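Local coordinates for protein replicative DNA helicase (Mycobacterium chimaera, PDB 6RIX) that is probably the intein of a replicative DNA helicase, a domain that splices itself out of the precursor and joins the flanking segments, at residues L2-P7 and P121-E126; C48-F53 and R115-V120. All coordinates share one frame; numbering follows the deposited sequence.

Contact 1: residues L2-P7 and P121-E126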
ATOM      1  N   LEU B   2       5.860   3.255   0.378  1.00  6.48           N
ATOM      2  CA  LEU B   2       5.372   3.381  -0.986  1.00  5.92           C
ATOM      3  C   LEU B   2       6.024   4.568  -1.683  1.00  5.79           C
ATOM      4  O   LEU B   2       6.410   5.551  -1.042  1.00  5.99           O
ATOM      5  CB  LEU B   2       3.857   3.585  -1.018  1.00  6.33           C
ATOM      6  CG  LEU B   2       3.034   2.499  -0.338  1.00  8.11           C
ATOM      7  CD1 LEU B   2       1.537   2.802  -0.530  1.00 10.00           C
ATOM      8  CD2 LEU B   2       3.417   1.122  -0.895  1.00  6.29           C
ATOM      9  N   ALA B   3       6.120   4.469  -3.005  1.00  5.85           N
ATOM     10  CA  ALA B   3       6.633   5.565  -3.821  1.00  5.97           C
ATOM     11  C   ALA B   3       5.868   6.856  -3.539  1.00  5.47           C
ATOM     12  O   ALA B   3       4.660   6.838  -3.297  1.00  7.61           O
ATOM     13  CB  ALA B   3       6.502   5.205  -5.304  1.00  8.25           C
ATOM     14  N   LEU B   4       6.578   7.996  -3.606  1.00  5.88           N
ATOM     15  CA  LEU B   4       5.934   9.288  -3.351  1.00  5.78           C
ATOM     16  C   LEU B   4       4.800   9.564  -4.329  1.00  6.92           C
ATOM     17  O   LEU B   4       3.869  10.308  -3.999  1.00  7.35           O
ATOM     18  CB  LEU B   4       6.948  10.430  -3.443  1.00  7.29           C
ATOM     19  CG  LEU B   4       8.198  10.347  -2.573  1.00 12.02           C
ATOM     20  CD1 LEU B   4       8.977  11.667  -2.664  1.00  9.86           C
ATOM     21  CD2 LEU B   4       7.812  10.011  -1.153  1.00 12.00           C
ATOM     22  N   TYR B   5       4.874   9.018  -5.539  1.00  7.70           N
ATOM     23  CA  TYR B   5       3.854   9.289  -6.535  1.00  7.31           C
ATOM     24  C   TYR B   5       2.642   8.380  -6.409  1.00 12.01           C
ATOM     25  O   TYR B   5       1.729   8.479  -7.233  1.00 13.89           O
ATOM     26  CB  TYR B   5       4.441   9.191  -7.948  1.00  6.73           C
ATOM     27  CG  TYR B   5       5.245   7.938  -8.272  1.00 14.01           C
ATOM     28  CD1 TYR B   5       4.628   6.699  -8.379  1.00 17.86           C
ATOM     29  CD2 TYR B   5       6.607   8.014  -8.526  1.00 16.98           C
ATOM     30  CE1 TYR B   5       5.358   5.563  -8.691  1.00 16.45           C
ATOM     31  CE2 TYR B   5       7.341   6.887  -8.849  1.00 21.82           C
ATOM     32  CZ  TYR B   5       6.705   5.665  -8.926  1.00 21.98           C
ATOM     33  OH  TYR B   5       7.426   4.540  -9.248  1.00 21.68           O
ATOM     34  N   THR B   6       2.597   7.525  -5.403  1.00  5.05           N
ATOM     35  CA  THR B   6       1.450   6.637  -5.238  1.00  4.72           C
ATOM     36  C   THR B   6       0.200   7.444  -4.898  1.00  5.81           C
ATOM     37  O   THR B   6       0.191   8.166  -3.896  1.00  4.80           O
ATOM     38  CB  THR B   6       1.698   5.611  -4.136  1.00  8.47           C
ATOM     39  OG1 THR B   6       2.957   4.955  -4.340  1.00  5.89           O
ATOM     40  CG2 THR B   6       0.608   4.555  -4.174  1.00  4.64           C
ATOM     41  N   PRO B   7      -0.867   7.352  -5.676  1.00  4.99           N
ATOM     42  CA  PRO B   7      -2.107   8.030  -5.284  1.00  5.15           C
ATOM     43  C   PRO B   7      -2.790   7.246  -4.175  1.00  6.32           C
ATOM     44  O   PRO B   7      -2.798   6.011  -4.176  1.00  5.72           O
ATOM     45  CB  PRO B   7      -2.937   8.039  -6.577  1.00  7.29           C
ATOM     46  CG  PRO B   7      -2.439   6.874  -7.349  1.00 13.24           C
ATOM     47  CD  PRO B   7      -0.991   6.634  -6.953  1.00  5.57           C
ATOM     48  N   PRO B 121      12.315   7.344  -4.452  1.00  9.65           N
ATOM     49  CA  PRO B 121      12.004   7.813  -3.095  1.00 11.07           C
ATOM     50  C   PRO B 121      10.700   7.203  -2.589  1.00 10.87           C
ATOM     51  O   PRO B 121       9.726   7.077  -3.334  1.00  9.73           O
ATOM     52  CB  PRO B 121      11.893   9.337  -3.260  1.00  8.99           C
ATOM     53  CG  PRO B 121      12.665   9.653  -4.501  1.00 12.61           C
ATOM     54  CD  PRO B 121      12.529   8.459  -5.396  1.00 13.30           C
ATOM     55  N   VAL B 122      10.686   6.811  -1.305  1.00  6.62           N
ATOM     56  CA  VAL B 122       9.515   6.205  -0.677  1.00  6.97           C
ATOM     57  C   VAL B 122       9.293   6.814   0.703  1.00 11.40           C
ATOM     58  O   VAL B 122      10.148   7.509   1.257  1.00  8.86           O
ATOM     59  CB  VAL B 122       9.632   4.669  -0.550  1.00  7.00           C
ATOM     60  CG1 VAL B 122       9.722   4.012  -1.927  1.00  5.34           C
ATOM     61  CG2 VAL B 122      10.830   4.287   0.334  1.00  6.08           C
ATOM     62  N   ARG B 123       8.117   6.521   1.256  1.00  7.13           N
ATOM     63  CA  ARG B 123       7.686   7.058   2.535  1.00  8.68           C
ATOM     64  C   ARG B 123       6.755   6.062   3.223  1.00 11.62           C
ATOM     65  O   ARG B 123       6.006   5.339   2.563  1.00  9.90           O
ATOM     66  CB  ARG B 123       6.976   8.396   2.291  1.00 13.80           C
ATOM     67  CG  ARG B 123       6.604   9.159   3.484  1.00 23.12           C
ATOM     68  CD  ARG B 123       6.681  10.633   3.145  1.00 23.81           C
ATOM     69  NE  ARG B 123       6.246  11.413   4.280  1.00 23.51           N
ATOM     70  CZ  ARG B 123       5.142  12.141   4.299  1.00 18.72           C
ATOM     71  NH1 ARG B 123       4.361  12.200   3.223  1.00 12.68           N
ATOM     72  NH2 ARG B 123       4.827  12.810   5.393  1.00 24.37           N
ATOM     73  N   CYS B 124       6.811   6.025   4.554  1.00 10.49           N
ATOM     74  CA  CYS B 124       5.946   5.180   5.370  0.63 18.97           C
ATOM     75  C   CYS B 124       4.947   6.041   6.126  1.00 16.64           C
ATOM     76  O   CYS B 124       5.293   7.129   6.598  1.00 15.14           O
ATOM     77  CB  CYS B 124       6.758   4.368   6.381  0.63 23.33           C
ATOM     78  SG  CYS B 124       7.292   2.763   5.810  0.63 28.12           S
ATOM     79  N   VAL B 125       3.712   5.545   6.258  1.00 17.01           N
ATOM     80  CA  VAL B 125       2.699   6.173   7.095  1.00 15.97           C
ATOM     81  C   VAL B 125       2.122   5.119   8.031  1.00 20.66           C
ATOM     82  O   VAL B 125       2.012   3.938   7.683  1.00 19.64           O
ATOM     83  CB  VAL B 125       1.561   6.835   6.286  1.00 19.88           C
ATOM     84  CG1 VAL B 125       2.081   8.001   5.471  1.00 18.40           C
ATOM     85  CG2 VAL B 125       0.863   5.809   5.398  1.00 25.70           C
ATOM     86  N   GLU B 126       1.752   5.559   9.230  1.00 14.24           N
ATOM     87  CA  GLU B 126       1.047   4.736  10.208  1.00 16.38           C
ATOM     88  C   GLU B 126      -0.331   5.336  10.413  1.00 14.21           C
ATOM     89  O   GLU B 126      -0.449   6.547  10.611  1.00 13.69           O
ATOM     90  CB  GLU B 126       1.773   4.696  11.545  1.00 19.97           C
ATOM     91  CG  GLU B 126       3.252   4.408  11.490  1.00 33.99           C
ATOM     92  CD  GLU B 126       3.767   3.921  12.828  1.00 51.46           C
ATOM     93  OE1 GLU B 126       4.761   4.493  13.327  1.00 59.25           O
ATOM     94  OE2 GLU B 126       3.166   2.977  13.388  1.00 57.64           O
TER
HETATM   95  O   HOH W   1       8.829   8.295  -5.680  1.00 13.97           O
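Leu4 sets CD1 and CG against CB of Pro121, the two side chains crossing at about a right angle, with CD1 of Leu4 3.8 Å from CB of Pro121. Its other methyl turns along the partner strand: CD2 of Leu4 lies 3.9 Å from CB of Arg123, again with the side chains nearly perpendicular. CG of Leu4, anti to the carbonyl carbon (chi1 -55°), holds the two methyls on one side of the partner backbone, CD1 toward Pro121 and CD2 over Val122 C and Arg123 CB. Beneath this apolar cover, Leu4 N donates a long bond to Pro121 O (3.3 Å), and a water links the same two atoms, accepting from Leu4 N and donating to Pro121 O. Leu2 and Arg123 form an antiparallel hydrogen-bonded pair: Leu2 N gives to Arg123 O at 3.0 Å, and Arg123 N returns a bond to Leu2 O. Val122 sets CB 3.4 Å from Leu2 O and lays CG1 against the Leu2 carbonyl carbon. The chain then bends away in a type I turn from Ala3 to Thr6, in which Ala3 O takes bonds from both Thr6 N and Thr6 OG1 (2.7 Å to the hydroxyl), both reaching it from the same face of its plane. Arg123 bends at chi2 and carries its guanidinium away, where NE binds Thr40 O and NH2 binds Val20 O. The short strand 2-3 thus forms one edge of a four-stranded antiparallel sheet, beside strand 122-127, with strand 33-39 next; Leu2 packs on Ile59 and Ala61 of strand 58-62 and on Tyr134 and Ala136 of strand 133-136.

Contact 2: residues C48-F53 and R115-V120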
ATOM      1  N   CYS B  48      13.376  -1.401  -4.363  1.00 11.50           N
ATOM      2  CA  CYS B  48      11.964  -1.247  -4.665  1.00 10.58           C
ATOM      3  C   CYS B  48      11.449  -2.364  -5.569  1.00 13.19           C
ATOM      4  O   CYS B  48      12.182  -2.934  -6.381  1.00 12.33           O
ATOM      5  CB  CYS B  48      11.694   0.113  -5.323  1.00 11.35           C
ATOM      6  SG  CYS B  48      11.750   1.489  -4.139  1.00 13.70           S
ATOM      7  N   TYR B  49      10.165  -2.663  -5.400  1.00  9.74           N
ATOM      8  CA  TYR B  49       9.431  -3.613  -6.218  1.00 11.85           C
ATOM      9  C   TYR B  49       8.250  -2.915  -6.876  1.00 11.71           C
ATOM     10  O   TYR B  49       7.608  -2.049  -6.269  1.00 10.90           O
ATOM     11  CB  TYR B  49       8.916  -4.785  -5.374  1.00 10.28           C
ATOM     12  CG  TYR B  49       9.967  -5.852  -5.144  1.00 13.68           C
ATOM     13  CD1 TYR B  49      11.049  -5.616  -4.308  1.00 14.43           C
ATOM     14  CD2 TYR B  49       9.883  -7.083  -5.780  1.00 15.17           C
ATOM     15  CE1 TYR B  49      12.024  -6.583  -4.112  1.00 20.06           C
ATOM     16  CE2 TYR B  49      10.839  -8.058  -5.580  1.00 17.47           C
ATOM     17  CZ  TYR B  49      11.905  -7.799  -4.745  1.00 21.31           C
ATOM     18  OH  TYR B  49      12.860  -8.763  -4.554  1.00 29.57           O
ATOM     19  N   GLU B  50       7.948  -3.309  -8.108  1.00 10.55           N
ATOM     20  CA  GLU B  50       6.709  -2.911  -8.766  1.00 13.00           C
ATOM     21  C   GLU B  50       5.694  -4.035  -8.587  1.00 11.87           C
ATOM     22  O   GLU B  50       5.940  -5.164  -9.014  1.00 11.06           O
ATOM     23  CB  GLU B  50       6.956  -2.620 -10.246  1.00 16.98           C
ATOM     24  CG  GLU B  50       5.707  -2.276 -11.018  1.00 18.86           C
ATOM     25  CD  GLU B  50       5.983  -1.920 -12.469  1.00 30.03           C
ATOM     26  OE1 GLU B  50       6.867  -1.080 -12.723  1.00 31.84           O
ATOM     27  OE2 GLU B  50       5.312  -2.492 -13.356  1.00 34.08           O
ATOM     28  N   VAL B  51       4.574  -3.745  -7.929  1.00 10.22           N
ATOM     29  CA  VAL B  51       3.530  -4.738  -7.695  1.00 13.56           C
ATOM     30  C   VAL B  51       2.338  -4.411  -8.586  1.00 12.84           C
ATOM     31  O   VAL B  51       1.776  -3.313  -8.503  1.00 12.70           O
ATOM     32  CB  VAL B  51       3.116  -4.793  -6.217  1.00 14.30           C
ATOM     33  CG1 VAL B  51       2.212  -5.993  -5.980  1.00 10.24           C
ATOM     34  CG2 VAL B  51       4.346  -4.869  -5.324  1.00 15.66           C
ATOM     35  N   GLU B  52       1.958  -5.359  -9.440  1.00 10.83           N
ATOM     36  CA  GLU B  52       0.823  -5.213 -10.344  1.00 10.10           C
ATOM     37  C   GLU B  52      -0.303  -6.123  -9.880  1.00  9.35           C
ATOM     38  O   GLU B  52      -0.089  -7.318  -9.634  1.00 10.02           O
ATOM     39  CB  GLU B  52       1.217  -5.547 -11.786  1.00 14.27           C
ATOM     40  CG  GLU B  52       0.069  -5.402 -12.775  1.00 22.33           C
ATOM     41  CD  GLU B  52       0.533  -5.345 -14.217  1.00 35.87           C
ATOM     42  OE1 GLU B  52       1.753  -5.181 -14.448  1.00 37.90           O
ATOM     43  OE2 GLU B  52      -0.329  -5.459 -15.118  1.00 42.56           O
ATOM     44  N   PHE B  53      -1.494  -5.555  -9.754  1.00  9.33           N
ATOM     45  CA  PHE B  53      -2.661  -6.275  -9.277  1.00  9.52           C
ATOM     46  C   PHE B  53      -3.618  -6.553 -10.429  1.00 11.26           C
ATOM     47  O   PHE B  53      -3.549  -5.921 -11.487  1.00 10.43           O
ATOM     48  CB  PHE B  53      -3.352  -5.472  -8.174  1.00  9.43           C
ATOM     49  CG  PHE B  53      -2.473  -5.245  -6.983  1.00  8.84           C
ATOM     50  CD1 PHE B  53      -2.402  -6.197  -5.975  1.00 17.56           C
ATOM     51  CD2 PHE B  53      -1.684  -4.111  -6.894  1.00 11.72           C
ATOM     52  CE1 PHE B  53      -1.585  -6.011  -4.884  1.00 15.74           C
ATOM     53  CE2 PHE B  53      -0.855  -3.922  -5.800  1.00 11.70           C
ATOM     54  CZ  PHE B  53      -0.816  -4.868  -4.791  1.00 14.63           C
ATOM     55  N   ARG B 115       7.985  -7.458  -9.191  1.00 13.30           N
ATOM     56  CA  ARG B 115       9.303  -7.472  -9.794  1.00 13.65           C
ATOM     57  C   ARG B 115      10.155  -6.377  -9.176  1.00 13.38           C
ATOM     58  O   ARG B 115       9.667  -5.275  -8.917  1.00 14.61           O
ATOM     59  CB  ARG B 115       9.230  -7.251 -11.314  1.00 19.32           C
ATOM     60  CG  ARG B 115       8.226  -8.128 -12.046  1.00 31.01           C
ATOM     61  CD  ARG B 115       8.899  -9.318 -12.713  1.00 44.09           C
ATOM     62  NE  ARG B 115       9.112 -10.419 -11.778  1.00 52.66           N
ATOM     63  CZ  ARG B 115       9.865 -11.486 -12.032  1.00 59.33           C
ATOM     64  NH1 ARG B 115      10.488 -11.602 -13.199  1.00 62.46           N
ATOM     65  NH2 ARG B 115       9.997 -12.435 -11.115  1.00 59.95           N
ATOM     66  N   ARG B 116      11.430  -6.686  -8.958  1.00 18.73           N
ATOM     67  CA  ARG B 116      12.371  -5.667  -8.524  1.00 13.16           C
ATOM     68  C   ARG B 116      12.541  -4.620  -9.618  1.00 17.17           C
ATOM     69  O   ARG B 116      12.648  -4.951 -10.800  1.00 14.86           O
ATOM     70  CB  ARG B 116      13.716  -6.305  -8.189  1.00 19.39           C
ATOM     71  CG  ARG B 116      14.759  -5.313  -7.761  1.00 23.83           C
ATOM     72  CD  ARG B 116      14.661  -5.035  -6.276  1.00 24.57           C
ATOM     73  NE  ARG B 116      15.715  -4.122  -5.852  1.00 25.12           N
ATOM     74  CZ  ARG B 116      16.970  -4.489  -5.605  1.00 32.37           C
ATOM     75  NH1 ARG B 116      17.329  -5.764  -5.721  1.00 35.92           N
ATOM     76  NH2 ARG B 116      17.865  -3.578  -5.237  1.00 26.98           N
ATOM     77  N   VAL B 117      12.525  -3.346  -9.224  1.00 14.03           N
ATOM     78  CA  VAL B 117      12.757  -2.238 -10.141  1.00 14.98           C
ATOM     79  C   VAL B 117      13.794  -1.299  -9.533  1.00 18.11           C
ATOM     80  O   VAL B 117      14.295  -1.517  -8.429  1.00 16.53           O
ATOM     81  CB  VAL B 117      11.465  -1.470 -10.490  1.00 12.66           C
ATOM     82  CG1 VAL B 117      10.506  -2.357 -11.257  1.00 14.85           C
ATOM     83  CG2 VAL B 117      10.808  -0.887  -9.228  1.00 15.29           C
ATOM     84  N   ALA B 118      14.128  -0.249 -10.281  1.00 17.09           N
ATOM     85  CA  ALA B 118      15.080   0.729  -9.778  1.00 18.73           C
ATOM     86  C   ALA B 118      14.481   1.478  -8.596  1.00 13.62           C
ATOM     87  O   ALA B 118      13.273   1.686  -8.517  1.00 16.67           O
ATOM     88  CB  ALA B 118      15.484   1.708 -10.876  1.00 21.75           C
ATOM     89  N   SER B 119      15.347   1.881  -7.674  1.00 11.35           N
ATOM     90  CA  SER B 119      14.901   2.529  -6.451  1.00 15.30           C
ATOM     91  C   SER B 119      14.311   3.903  -6.757  1.00 17.26           C
ATOM     92  O   SER B 119      14.824   4.640  -7.601  1.00 20.02           O
ATOM     93  CB  SER B 119      16.074   2.660  -5.478  1.00 16.03           C
ATOM     94  OG  SER B 119      15.697   3.382  -4.319  1.00 17.85           O
ATOM     95  N   VAL B 120      13.214   4.235  -6.082  1.00 13.57           N
ATOM     96  CA  VAL B 120      12.647   5.581  -6.117  1.00 11.52           C
ATOM     97  C   VAL B 120      12.439   6.034  -4.680  1.00 10.88           C
ATOM     98  O   VAL B 120      12.382   5.204  -3.758  1.00  9.70           O
ATOM     99  CB  VAL B 120      11.314   5.625  -6.904  1.00 11.68           C
ATOM    100  CG1 VAL B 120      11.508   5.164  -8.348  1.00 20.96           C
ATOM    101  CG2 VAL B 120      10.240   4.810  -6.187  1.00 12.54           C
TER
HETATM  102  O   HOH W   2      15.542  -1.377  -6.193  1.00 20.09           O
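Cys48 is the residue most covered here, wrapped by the chain from Val117 to Val120. CB of Cys48 faces CG2 of Val117, while SG, anti to the carbonyl carbon (chi1 -75°), reaches on to Val120. The backbone N of Val120 sends Cys48 SG a weak but nearly straight hydrogen bond (3.7 Å). The Cys48 carbonyl takes a much firmer bond from Val117 N (2.9 Å), and CD of Arg116 presses on the same oxygen at 3.3 Å. At the backbone N of Cys48 a water joins three atoms: it accepts from Cys48 N and from Arg116 NE and donates to Val117 O (2.6 Å), bridging the backbones where the strands begin to part. Tyr49 pairs with Arg116 on the other face of the sheet. The ring lies under the arginine, with CA over its centre and CB of Arg116 in CH-pi contact 4.3 Å from the centroid; the bend at chi2 of Arg116 then carries CD over the rim of the same face, near CE1 of Tyr49. The guanidinium plane is inclined 23° to the ring, and Cys48 O lies at the guanidinium's edge, near its plane. Glu50 returns to the face of Cys48 and Val117. Its CB meets CG1 of Val117 at 3.7 Å, the two side chains crossing at about a right angle, and its backbone closes a reciprocal pair with Arg115: Glu50 N to Arg115 O (2.7 Å), nearly straight on to the carbonyl, and Arg115 N to Glu50 O. Strand 48-53 therefore runs antiparallel between strands 58-62 and 106-117, within a four-stranded sheet consistent with the all-beta, horseshoe-like Hint fold of inteins and hedgehog autoprocessing domains.

How the contacts relate
The centres of contacts 1 and 2 lie about 13 Å apart, in two different four-stranded antiparallel sheets. Both segments of contact 2 fall between those of contact 1 in the sequence, and strand 106-117 is followed, after a short loop, by strand 122-127, so the 115-120 and 121-126 segments form one continuous crossing from sheet to sheet. The contacts touch at this crossing: Ala3 CB packs on Val120 CG2 at 3.9 Å, and Val122 CG1 meets Cys48 SG. The N-terminal strand is the edge of one sheet and packs on strand 58-62 of the other, as in Hint domains, where the two chain ends are brought together; this is consistent with a probable role in splicing here.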